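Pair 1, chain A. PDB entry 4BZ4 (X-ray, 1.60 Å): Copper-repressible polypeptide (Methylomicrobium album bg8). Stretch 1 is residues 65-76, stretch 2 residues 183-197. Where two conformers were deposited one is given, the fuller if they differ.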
# COMPACT_ATOMS: atom_id res chain seq x y z
N HIS A 65 0.04 -8.11 -6.30
CA HIS A 65 -0.49 -7.22 -7.28
C HIS A 65 -0.24 -5.74 -6.89
O HIS A 65 -0.34 -4.85 -7.75
CB HIS A 65 -1.97 -7.43 -7.49
CG HIS A 65 -2.34 -8.78 -7.98
ND1 HIS A 65 -3.63 -9.17 -8.20
CD2 HIS A 65 -1.55 -9.80 -8.40
CE1 HIS A 65 -3.63 -10.41 -8.66
NE2 HIS A 65 -2.38 -10.83 -8.73
N SER A 66 0.13 -5.56 -5.64
CA SER A 66 0.50 -4.29 -5.09
C SER A 66 2.02 -4.14 -5.17
O SER A 66 2.76 -5.07 -5.69
CB SER A 66 0.06 -4.34 -3.62
OG SER A 66 -1.32 -4.54 -3.50
N ASN A 67 2.57 -3.04 -4.65
CA ASN A 67 3.99 -2.85 -4.63
C ASN A 67 4.42 -2.36 -3.25
O ASN A 67 3.70 -1.62 -2.66
CB ASN A 67 4.28 -1.79 -5.69
CG ASN A 67 5.53 -2.01 -6.41
OD1 ASN A 67 6.56 -2.27 -5.78
ND2 ASN A 67 5.48 -1.94 -7.74
N TRP A 68 5.56 -2.82 -2.76
CA TRP A 68 5.98 -2.61 -1.39
C TRP A 68 7.15 -1.69 -1.29
O TRP A 68 8.13 -1.81 -2.10
CB TRP A 68 6.23 -3.93 -0.73
CG TRP A 68 5.01 -4.73 -0.59
CD1 TRP A 68 4.40 -5.48 -1.55
CD2 TRP A 68 4.19 -4.86 0.58
NE1 TRP A 68 3.27 -6.09 -1.05
CE2 TRP A 68 3.11 -5.71 0.25
CE3 TRP A 68 4.24 -4.30 1.88
CZ2 TRP A 68 2.06 -5.98 1.14
CZ3 TRP A 68 3.23 -4.61 2.78
CH2 TRP A 68 2.16 -5.48 2.42
N GLY A 69 7.09 -0.76 -0.31
CA GLY A 69 8.22 0.11 0.01
C GLY A 69 8.69 -0.04 1.41
O GLY A 69 7.97 -0.51 2.31
N PHE A 70 9.95 0.32 1.63
CA PHE A 70 10.55 0.28 2.93
C PHE A 70 11.35 1.55 3.16
O PHE A 70 12.09 1.97 2.30
CB PHE A 70 11.53 -0.92 2.91
CG PHE A 70 10.84 -2.27 2.93
CD1 PHE A 70 10.45 -2.83 4.14
CD2 PHE A 70 10.49 -2.89 1.76
CE1 PHE A 70 9.78 -4.05 4.18
CE2 PHE A 70 9.79 -4.09 1.80
CZ PHE A 70 9.49 -4.68 3.00
N VAL A 71 11.31 2.06 4.38
CA VAL A 71 12.07 3.25 4.73
C VAL A 71 12.38 3.28 6.18
O VAL A 71 11.52 2.93 7.01
CB VAL A 71 11.35 4.52 4.19
CG1 VAL A 71 9.99 4.75 4.84
CG2 VAL A 71 12.19 5.79 4.37
N LYS A 72 13.62 3.64 6.52
CA LYS A 72 14.00 3.68 7.92
C LYS A 72 13.86 5.12 8.39
O LYS A 72 14.42 6.01 7.76
CB LYS A 72 15.46 3.19 8.10
CG LYS A 72 15.80 2.83 9.50
CD LYS A 72 17.18 2.18 9.57
CE LYS A 72 17.41 1.81 11.03
NZ LYS A 72 18.66 0.98 11.11
N LEU A 73 13.16 5.29 9.49
CA LEU A 73 12.74 6.58 9.97
C LEU A 73 13.10 6.76 11.40
O LEU A 73 13.21 5.82 12.18
CB LEU A 73 11.22 6.76 9.76
CG LEU A 73 10.84 6.75 8.27
CD1 LEU A 73 9.33 6.77 8.15
CD2 LEU A 73 11.47 7.88 7.47
N LYS A 74 13.24 8.03 11.76
CA LYS A 74 13.51 8.45 13.16
C LYS A 74 12.25 8.83 13.83
O LYS A 74 11.37 9.48 13.21
CB LYS A 74 14.35 9.70 13.15
CG LYS A 74 15.64 9.64 12.32
CD LYS A 74 16.34 11.03 12.33
CE LYS A 74 17.58 11.15 11.43
NZ LYS A 74 18.58 10.07 11.72
N LYS A 75 12.16 8.45 15.11
CA LYS A 75 10.98 8.74 15.93
C LYS A 75 10.72 10.24 15.97
O LYS A 75 11.67 11.01 16.05
CB LYS A 75 11.30 8.27 17.36
CG LYS A 75 10.18 8.47 18.34
CD LYS A 75 10.49 7.78 19.66
CE LYS A 75 9.69 8.42 20.76
NZ LYS A 75 9.83 7.61 22.01
N GLY A 76 9.46 10.63 15.92
CA GLY A 76 9.07 11.95 16.35
C GLY A 76 9.07 13.00 15.30
O GLY A 76 8.76 14.15 15.62
N THR A 183 0.23 11.22 5.95
CA THR A 183 1.24 11.71 6.86
C THR A 183 1.20 10.88 8.10
O THR A 183 0.19 10.21 8.44
CB THR A 183 1.04 13.16 7.30
OG1 THR A 183 -0.19 13.22 8.02
CG2 THR A 183 1.03 14.09 6.11
N PHE A 184 2.33 10.88 8.79
CA PHE A 184 2.41 10.17 10.06
C PHE A 184 3.67 10.61 10.78
O PHE A 184 4.53 11.16 10.12
CB PHE A 184 2.39 8.67 9.90
CG PHE A 184 3.51 8.11 9.08
CD1 PHE A 184 3.44 8.10 7.73
CD2 PHE A 184 4.62 7.51 9.68
CE1 PHE A 184 4.46 7.59 6.97
CE2 PHE A 184 5.62 6.96 8.90
CZ PHE A 184 5.55 7.03 7.54
N THR A 185 3.69 10.46 12.08
CA THR A 185 4.91 10.68 12.85
C THR A 185 5.37 9.34 13.40
O THR A 185 4.72 8.78 14.23
CB THR A 185 4.64 11.66 13.97
OG1 THR A 185 4.24 12.91 13.35
CG2 THR A 185 5.88 11.89 14.81
N PRO A 186 6.47 8.83 12.88
CA PRO A 186 7.02 7.56 13.41
C PRO A 186 7.01 7.45 14.94
O PRO A 186 7.62 8.30 15.61
CB PRO A 186 8.44 7.55 12.84
CG PRO A 186 8.27 8.27 11.55
CD PRO A 186 7.39 9.43 11.91
N PRO A 187 6.33 6.44 15.48
CA PRO A 187 6.27 6.35 16.94
C PRO A 187 7.56 5.78 17.50
O PRO A 187 7.82 5.98 18.66
CB PRO A 187 5.09 5.42 17.20
CG PRO A 187 4.91 4.67 15.95
CD PRO A 187 5.23 5.68 14.88
N GLU A 188 8.31 5.09 16.65
CA GLU A 188 9.53 4.38 17.04
C GLU A 188 10.59 4.52 15.98
O GLU A 188 10.29 4.64 14.80
CB GLU A 188 9.20 2.92 17.25
CG GLU A 188 8.45 2.73 18.56
CD GLU A 188 7.98 1.33 18.73
OE1 GLU A 188 8.87 0.48 18.91
OE2 GLU A 188 6.75 1.08 18.65
N ASN A 189 11.85 4.58 16.35
CA ASN A 189 12.85 4.45 15.30
C ASN A 189 12.77 3.10 14.62
O ASN A 189 12.58 2.06 15.30
CB ASN A 189 14.28 4.54 15.84
CG ASN A 189 14.61 5.86 16.49
OD1 ASN A 189 14.29 6.93 16.02
ND2 ASN A 189 15.37 5.78 17.56
N GLY A 190 13.01 3.08 13.34
CA GLY A 190 13.20 1.85 12.62
C GLY A 190 12.53 1.80 11.26
O GLY A 190 12.26 2.84 10.67
N TRP A 191 12.22 0.58 10.80
CA TRP A 191 11.74 0.34 9.45
C TRP A 191 10.22 0.40 9.30
O TRP A 191 9.49 -0.19 10.07
CB TRP A 191 12.16 -1.05 8.96
CG TRP A 191 13.59 -1.06 8.62
CD1 TRP A 191 14.63 -1.54 9.40
CD2 TRP A 191 14.15 -0.58 7.45
NE1 TRP A 191 15.83 -1.35 8.74
CE2 TRP A 191 15.57 -0.77 7.53
CE3 TRP A 191 13.63 0.01 6.31
CZ2 TRP A 191 16.42 -0.40 6.49
CZ3 TRP A 191 14.51 0.38 5.24
CH2 TRP A 191 15.88 0.18 5.38
N TYR A 192 9.81 1.22 8.36
CA TYR A 192 8.42 1.38 7.98
C TYR A 192 8.21 0.70 6.68
O TYR A 192 8.95 0.91 5.74
CB TYR A 192 7.98 2.89 8.02
CG TYR A 192 7.95 3.34 9.44
CD1 TYR A 192 9.13 3.63 10.15
CD2 TYR A 192 6.73 3.38 10.16
CE1 TYR A 192 9.11 3.99 11.48
CE2 TYR A 192 6.72 3.78 11.47
CZ TYR A 192 7.92 4.02 12.14
OH TYR A 192 7.91 4.31 13.51
N GLN A 193 7.19 -0.18 6.65
CA GLN A 193 6.90 -1.07 5.55
C GLN A 193 5.54 -0.64 5.06
O GLN A 193 4.57 -0.64 5.82
CB GLN A 193 6.86 -2.57 5.98
CG GLN A 193 6.46 -3.55 4.91
CD GLN A 193 6.70 -5.00 5.35
OE1 GLN A 193 7.33 -5.21 6.39
NE2 GLN A 193 6.23 -5.93 4.59
N PHE A 194 5.49 -0.28 3.78
CA PHE A 194 4.24 0.20 3.22
C PHE A 194 3.90 -0.45 1.91
O PHE A 194 4.78 -0.88 1.14
CB PHE A 194 4.20 1.73 3.13
CG PHE A 194 5.22 2.35 2.21
CD1 PHE A 194 6.47 2.78 2.70
CD2 PHE A 194 4.90 2.62 0.90
CE1 PHE A 194 7.41 3.42 1.87
CE2 PHE A 194 5.85 3.27 0.06
CZ PHE A 194 7.09 3.68 0.56
N VAL A 195 2.59 -0.59 1.65
CA VAL A 195 2.10 -1.12 0.40
C VAL A 195 1.38 -0.04 -0.36
O VAL A 195 0.59 0.72 0.22
CB VAL A 195 1.24 -2.37 0.59
CG1 VAL A 195 -0.02 -2.06 1.44
CG2 VAL A 195 0.91 -3.07 -0.74
N VAL A 196 1.67 0.03 -1.68
CA VAL A 196 1.00 0.96 -2.59
C VAL A 196 0.15 0.10 -3.49
O VAL A 196 0.58 -0.97 -3.98
CB VAL A 196 2.04 1.83 -3.35
CG1 VAL A 196 1.44 2.62 -4.48
CG2 VAL A 196 2.90 2.61 -2.40
N GLY A 197 -1.06 0.55 -3.76
CA GLY A 197 -1.91 -0.10 -4.72
C GLY A 197 -2.95 0.88 -5.25
O GLY A 197 -2.64 2.10 -5.35

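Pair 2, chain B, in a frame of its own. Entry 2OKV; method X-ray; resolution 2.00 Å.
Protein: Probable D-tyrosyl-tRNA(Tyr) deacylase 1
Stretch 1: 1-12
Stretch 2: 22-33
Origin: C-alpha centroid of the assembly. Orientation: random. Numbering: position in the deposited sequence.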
# COMPACT_ATOMS: atom_id res chain seq x y z
N MET B 1 -7.39 5.80 -12.79
CA MET B 1 -6.10 5.83 -12.07
C MET B 1 -6.29 5.58 -10.59
O MET B 1 -7.20 6.14 -9.97
CB MET B 1 -5.38 7.16 -12.29
CG MET B 1 -3.87 7.05 -12.17
SD MET B 1 -2.99 8.53 -12.67
CE MET B 1 -3.64 8.72 -14.32
N LYS B 2 -5.45 4.70 -10.05
CA LYS B 2 -5.39 4.45 -8.62
C LYS B 2 -3.99 4.68 -8.11
O LYS B 2 -3.01 4.47 -8.84
CB LYS B 2 -5.79 3.01 -8.29
CG LYS B 2 -7.22 2.62 -8.63
CD LYS B 2 -7.60 1.37 -7.84
CE LYS B 2 -8.50 0.42 -8.61
NZ LYS B 2 -9.97 0.62 -8.37
N ALA B 3 -3.88 5.06 -6.84
CA ALA B 3 -2.59 5.19 -6.17
C ALA B 3 -2.69 4.71 -4.72
O ALA B 3 -3.71 4.93 -4.06
CB ALA B 3 -2.12 6.66 -6.21
N VAL B 4 -1.65 4.04 -4.25
CA VAL B 4 -1.49 3.78 -2.82
C VAL B 4 -0.34 4.65 -2.36
O VAL B 4 0.76 4.58 -2.90
CB VAL B 4 -1.28 2.29 -2.48
CG1 VAL B 4 -0.88 2.13 -0.98
CG2 VAL B 4 -2.55 1.50 -2.79
N VAL B 5 -0.62 5.48 -1.37
CA VAL B 5 0.33 6.45 -0.86
C VAL B 5 0.70 6.06 0.56
O VAL B 5 -0.17 5.87 1.43
CB VAL B 5 -0.29 7.87 -0.89
CG1 VAL B 5 0.66 8.87 -0.27
CG2 VAL B 5 -0.63 8.30 -2.32
N GLN B 6 1.99 5.89 0.80
CA GLN B 6 2.46 5.54 2.15
C GLN B 6 3.39 6.63 2.66
O GLN B 6 4.32 7.02 1.96
CB GLN B 6 3.18 4.19 2.14
CG GLN B 6 2.24 3.01 1.83
CD GLN B 6 2.97 1.67 1.75
OE1 GLN B 6 3.28 1.05 2.78
NE2 GLN B 6 3.19 1.18 0.51
N ARG B 7 3.14 7.11 3.87
CA ARG B 7 4.01 8.11 4.48
C ARG B 7 5.26 7.39 4.95
O ARG B 7 5.17 6.39 5.63
CB ARG B 7 3.32 8.80 5.66
CG ARG B 7 4.20 9.84 6.36
CD ARG B 7 3.48 10.57 7.48
NE ARG B 7 3.33 9.73 8.67
CZ ARG B 7 2.75 10.11 9.80
NH1 ARG B 7 2.22 11.33 9.90
NH2 ARG B 7 2.69 9.26 10.83
N VAL B 8 6.43 7.92 4.60
CA VAL B 8 7.68 7.22 4.93
C VAL B 8 8.67 8.06 5.76
O VAL B 8 8.71 9.30 5.61
CB VAL B 8 8.38 6.66 3.66
CG1 VAL B 8 7.48 5.65 2.94
CG2 VAL B 8 8.81 7.79 2.71
N THR B 9 9.46 7.40 6.61
CA THR B 9 10.61 8.11 7.16
C THR B 9 11.79 8.00 6.18
O THR B 9 12.64 8.87 6.14
CB THR B 9 11.01 7.75 8.63
OG1 THR B 9 12.04 6.78 8.63
CG2 THR B 9 9.86 7.28 9.42
N ARG B 10 11.78 6.94 5.36
CA ARG B 10 12.69 6.80 4.24
C ARG B 10 12.16 5.73 3.27
O ARG B 10 11.30 4.95 3.62
CB ARG B 10 14.12 6.46 4.71
CG ARG B 10 14.22 5.18 5.53
CD ARG B 10 15.66 4.88 5.99
NE ARG B 10 16.23 5.94 6.83
CZ ARG B 10 16.01 6.10 8.14
NH1 ARG B 10 15.22 5.27 8.81
NH2 ARG B 10 16.60 7.09 8.78
N ALA B 11 12.69 5.70 2.06
CA ALA B 11 12.26 4.70 1.08
C ALA B 11 13.32 4.59 0.02
O ALA B 11 14.06 5.54 -0.21
CB ALA B 11 10.94 5.11 0.47
N SER B 12 13.42 3.43 -0.62
CA SER B 12 14.39 3.28 -1.70
C SER B 12 13.99 2.16 -2.63
O SER B 12 13.14 1.33 -2.31
CB SER B 12 15.79 3.00 -1.14
OG SER B 12 15.78 1.84 -0.34
N ALA B 22 16.61 6.75 -3.69
CA ALA B 22 16.32 6.74 -2.27
C ALA B 22 15.82 8.11 -1.86
O ALA B 22 16.30 9.13 -2.39
CB ALA B 22 17.57 6.40 -1.48
N ILE B 23 14.86 8.13 -0.93
CA ILE B 23 14.37 9.37 -0.35
C ILE B 23 14.43 9.29 1.18
O ILE B 23 14.48 8.20 1.75
CB ILE B 23 12.90 9.75 -0.79
CG1 ILE B 23 11.87 8.69 -0.38
CG2 ILE B 23 12.83 10.05 -2.30
CD1 ILE B 23 10.45 9.26 -0.22
N GLY B 24 14.43 10.45 1.83
CA GLY B 24 14.29 10.50 3.27
C GLY B 24 12.83 10.64 3.60
O GLY B 24 11.99 9.91 3.06
N ARG B 25 12.50 11.56 4.50
CA ARG B 25 11.11 11.79 4.87
C ARG B 25 10.28 12.23 3.66
O ARG B 25 10.73 13.04 2.84
CB ARG B 25 11.02 12.83 5.99
CG ARG B 25 11.54 12.34 7.32
CD ARG B 25 10.93 13.18 8.43
NE ARG B 25 11.28 12.69 9.77
CZ ARG B 25 12.05 13.36 10.62
NH1 ARG B 25 12.56 14.54 10.29
NH2 ARG B 25 12.32 12.85 11.82
N GLY B 26 9.07 11.71 3.57
CA GLY B 26 8.17 12.07 2.49
C GLY B 26 7.13 10.99 2.24
O GLY B 26 6.55 10.42 3.16
N ILE B 27 6.93 10.68 0.97
CA ILE B 27 5.82 9.83 0.56
C ILE B 27 6.24 8.87 -0.57
O ILE B 27 6.95 9.26 -1.48
CB ILE B 27 4.62 10.79 0.26
CG1 ILE B 27 3.34 10.39 0.96
CG2 ILE B 27 4.51 11.33 -1.19
CD1 ILE B 27 2.47 11.55 1.16
N CYS B 28 5.84 7.60 -0.46
CA CYS B 28 6.03 6.61 -1.52
C CYS B 28 4.68 6.36 -2.17
O CYS B 28 3.72 6.01 -1.50
CB CYS B 28 6.61 5.28 -0.98
SG CYS B 28 6.87 3.99 -2.25
N VAL B 29 4.63 6.56 -3.48
CA VAL B 29 3.40 6.42 -4.23
C VAL B 29 3.54 5.22 -5.16
O VAL B 29 4.47 5.16 -5.98
CB VAL B 29 3.11 7.70 -5.07
CG1 VAL B 29 1.80 7.55 -5.87
CG2 VAL B 29 3.08 8.94 -4.16
N LEU B 30 2.63 4.27 -5.01
CA LEU B 30 2.51 3.18 -5.95
C LEU B 30 1.38 3.53 -6.89
O LEU B 30 0.23 3.69 -6.46
CB LEU B 30 2.25 1.86 -5.22
CG LEU B 30 3.41 1.43 -4.31
CD1 LEU B 30 2.96 0.38 -3.32
CD2 LEU B 30 4.61 0.89 -5.14
N LEU B 31 1.70 3.65 -8.18
CA LEU B 31 0.79 4.24 -9.17
C LEU B 31 0.22 3.23 -10.18
O LEU B 31 0.97 2.66 -10.99
CB LEU B 31 1.52 5.35 -9.92
CG LEU B 31 0.84 6.64 -10.38
CD1 LEU B 31 1.16 6.83 -11.86
CD2 LEU B 31 -0.67 6.76 -10.12
N GLY B 32 -1.10 3.05 -10.15
CA GLY B 32 -1.80 2.15 -11.05
C GLY B 32 -2.54 2.85 -12.17
O GLY B 32 -3.57 3.48 -11.93
N ILE B 33 -2.03 2.73 -13.39
CA ILE B 33 -2.59 3.39 -14.57
C ILE B 33 -3.53 2.46 -15.33
O ILE B 33 -3.15 1.35 -15.73
CB ILE B 33 -1.47 3.88 -15.54
CG1 ILE B 33 -0.54 4.89 -14.84
CG2 ILE B 33 -2.07 4.49 -16.80
CD1 ILE B 33 0.88 4.94 -15.49

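What backbone arrangement do the two pairs share? In each, two antiparallel strands lie side by side, their N-to-C directions at 151°, and fourteen central residues superpose with an RMSD of 0.7 Å. Wider hydrogen-bonded pairs alternate with closer non-hydrogen-bonded ones in the same register. Val A71 with Tyr A192 matches Gln B6 with Cys B28: Tyr A192 N gives a bond to Val A71 O at 2.8 Å, and Cys B28 N one to Gln B6 O at 2.9 Å. Gly A190, in the last bridge of pair 1, matches Gly B26, after which the pair 2 ladder is interrupted and then resumes. Both adopt backbone angles at which a CB would jam against the preceding carbonyl oxygen, so glycine is called for in both.

How is the face carrying Gly A69, Val A71 and Leu A73 packed? In pair 1 a large ring lies over a residue without a side chain. Phe A194, with chi1 in p, covers Gly A69, whose CA sits 3.8 Å from the ring centroid in a CH-pi contact; a CB on this glycine would come within 2.4 Å of Phe A194 CZ, a clash. Pair 2 places Val B4 and Leu B30 at these positions. Leu B30 takes chi1 in m, and Val B4 CB lies 4.5 Å from Leu B30 CB, so two aliphatic side chains share the space.

What happens farther along that face? Leu A73 and Val B8 coincide, as do Tyr A192 and Cys B28. Leu A73 CD1 reaches Tyr A192 CD1 at 3.7 Å, whereas Val B8 CG1 lies 4.0 Å from Cys B28 CB, so the smaller pair still touches. Each aliphatic residue has a second neighbour: Leu A73 CB packs on Pro A186 CG at 3.8 Å, and Val B8 CG2 on Ile B23 CD1 at 3.7 Å. Between these positions, Val A71 CG1 approaches Phe A194 CE1 at 4.2 Å, at the ring edge, while the matched Gln B6 lies beside Leu B30.

How does the other face differ? Pair 1 uses aromatic rings and long chains. Trp A68 lays its six-membered ring over Val A195, whose CB is 3.5 Å from the centroid of that Trp A68 ring in a CH-pi contact; the matched Ala B3 has only a methyl, and Ala B3 CB lies 4.0 Å from Val B29 CG1. Phe A70 CE1 meets Gln A193 CD at 3.4 Å, and Phe A70 CB lies 4.0 Å from Trp A191 CZ3. The same indole takes Lys A72 CB over its face, 3.8 Å from the six-membered ring centroid. Pair 2 fills the matched positions with branched aliphatic groups: Val B5 CG1 presses on Ile B27 CG1 at 3.3 Å, and Val B5 CG2 faces Val B29 CG2 at 4.2 Å. Arg B7, matching Lys A72, makes no such ring contact; its guanidinium is hydrogen-bonded elsewhere in the structure.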